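Local coordinates for freshwater cyanophage protein (Microcystis phage Mic1, PDB 6L2W), which adopts a novel fold and is probably a structural protein of the phage, though the structure alone does not show its precise role, at the interface of chains A and B. Coordinates in Å, arbitrary orientation; residue numbers count along the deposited sequence, not the author numbering. Chains: chain A/B, freshwater cyanophage protein.

The interface of chains A and B. Residues chain A 9-11, 18, 77, 81, 84; chain B 77, 81.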
# COMPACT_ATOMS: atom_id res chain seq x y z
N HIS A 9 1.60 2.35 8.15
CA HIS A 9 0.17 2.09 8.27
C HIS A 9 0.01 0.92 9.25
O HIS A 9 0.71 -0.08 9.15
CB HIS A 9 -0.47 1.85 6.89
CG HIS A 9 0.45 1.24 5.89
ND1 HIS A 9 1.08 0.02 6.12
CD2 HIS A 9 0.85 1.66 4.67
CE1 HIS A 9 1.84 -0.27 5.08
NE2 HIS A 9 1.72 0.72 4.18
N SER A 10 -0.91 1.05 10.19
CA SER A 10 -0.84 0.30 11.43
C SER A 10 -2.18 0.41 12.18
O SER A 10 -2.82 1.46 12.15
CB SER A 10 0.31 0.82 12.25
OG SER A 10 0.72 -0.14 13.19
N PHE A 11 -2.60 -0.66 12.85
CA PHE A 11 -3.81 -0.60 13.68
C PHE A 11 -3.48 -0.67 15.18
O PHE A 11 -4.15 -0.02 15.99
CB PHE A 11 -4.78 -1.69 13.25
CG PHE A 11 -5.67 -1.27 12.12
CD1 PHE A 11 -6.89 -0.66 12.38
CD2 PHE A 11 -5.27 -1.43 10.81
CE1 PHE A 11 -7.71 -0.27 11.34
CE2 PHE A 11 -6.09 -1.04 9.77
CZ PHE A 11 -7.31 -0.45 10.03
N PHE A 18 -6.63 2.93 13.69
CA PHE A 18 -5.76 3.03 12.52
C PHE A 18 -4.97 4.35 12.50
O PHE A 18 -5.51 5.43 12.71
CB PHE A 18 -6.60 2.93 11.24
CG PHE A 18 -5.83 3.09 9.95
CD1 PHE A 18 -4.95 2.12 9.52
CD2 PHE A 18 -6.01 4.22 9.17
CE1 PHE A 18 -4.25 2.28 8.33
CE2 PHE A 18 -5.31 4.38 7.98
CZ PHE A 18 -4.43 3.41 7.57
N TYR A 77 6.71 -4.28 0.99
CA TYR A 77 6.14 -4.21 2.33
C TYR A 77 7.08 -4.83 3.36
O TYR A 77 7.86 -5.70 3.02
CB TYR A 77 4.78 -4.90 2.36
CG TYR A 77 3.67 -4.09 1.74
CD1 TYR A 77 3.47 -4.07 0.37
CD2 TYR A 77 2.80 -3.36 2.54
CE1 TYR A 77 2.43 -3.35 -0.19
CE2 TYR A 77 1.75 -2.65 2.00
CZ TYR A 77 1.57 -2.63 0.62
OH TYR A 77 0.55 -1.90 0.09
N MET A 81 3.83 -5.84 7.92
CA MET A 81 2.97 -4.94 7.11
C MET A 81 2.84 -3.54 7.72
O MET A 81 1.92 -2.87 7.36
CB MET A 81 1.60 -5.56 6.86
CG MET A 81 1.65 -6.87 6.11
SD MET A 81 1.93 -6.78 4.35
CE MET A 81 1.01 -5.31 4.00
N HIS A 84 5.67 0.29 4.02
CA HIS A 84 5.98 -0.11 2.68
C HIS A 84 6.74 1.01 1.96
O HIS A 84 6.50 2.18 2.20
CB HIS A 84 4.72 -0.52 1.94
CG HIS A 84 3.99 0.59 1.26
ND1 HIS A 84 2.99 1.29 1.89
CD2 HIS A 84 4.08 1.09 0.01
CE1 HIS A 84 2.48 2.18 1.06
NE2 HIS A 84 3.14 2.07 -0.11
N TYR B 77 -7.41 0.39 4.84
CA TYR B 77 -6.78 -0.85 5.19
C TYR B 77 -7.71 -1.73 6.05
O TYR B 77 -8.54 -1.23 6.81
CB TYR B 77 -5.47 -0.57 5.92
CG TYR B 77 -4.35 -0.23 4.97
CD1 TYR B 77 -4.10 1.08 4.58
CD2 TYR B 77 -3.57 -1.22 4.42
CE1 TYR B 77 -3.09 1.39 3.70
CE2 TYR B 77 -2.54 -0.93 3.54
CZ TYR B 77 -2.31 0.38 3.17
OH TYR B 77 -1.29 0.66 2.29
N MET B 81 -4.52 -6.07 8.20
CA MET B 81 -3.57 -5.52 7.19
C MET B 81 -3.41 -6.46 6.00
O MET B 81 -2.50 -6.24 5.25
CB MET B 81 -2.22 -5.15 7.79
CG MET B 81 -2.31 -4.01 8.77
SD MET B 81 -2.71 -2.43 8.06
CE MET B 81 -1.37 -2.24 6.91
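A:His9, A:Phe11 and A:Phe18 receive B:Tyr77 and B:Met81 in a largely aromatic and thioether patch of a two-fold symmetric homodimer interface, which helps hold the two copies together in the deposited assembly, though this may not be the biological dimer. B:Tyr77 comes over one face of the A:His9 imidazole, tilted by about 30° rather than stacked flat. Its CZ sits 3.7 Å over that face, nearer the perimeter than the centre, while CD1 meets CZ of A:Phe18 at 3.8 Å. The phenol is long enough for its hydroxyl end to reach A:His9 while its root lies against A:Phe18. Histidine suits its place by offering this flat face and an in-plane nitrogen: NE2 shares a nearly straight hydrogen bond of 2.7 Å with ND1 of A:His84. That bond helps fix the ring's turn, with a weak one from ND1 to the A:Met81 carbonyl O. B:Met81 is bent at chi2 and chi3 (-69° and -58°), which curls its methyl CE to within 3.4 Å of both A:His9 ND1 and A:Met81 O. Its flexible, polarisable SD meets the apolar edge of A:Phe11 at CD2, 3.9 Å away. Near the dyad A:Met81 and B:Met81 pack CB to CB at 3.9 Å. A:His9 is the penultimate residue of strand 2-10, A:Phe11 and A:Phe18 lie in the loop leading to strand 19-23, and B:Met81 occupies the loop between strands 75-77, which B:Tyr77 ends, and 83-89.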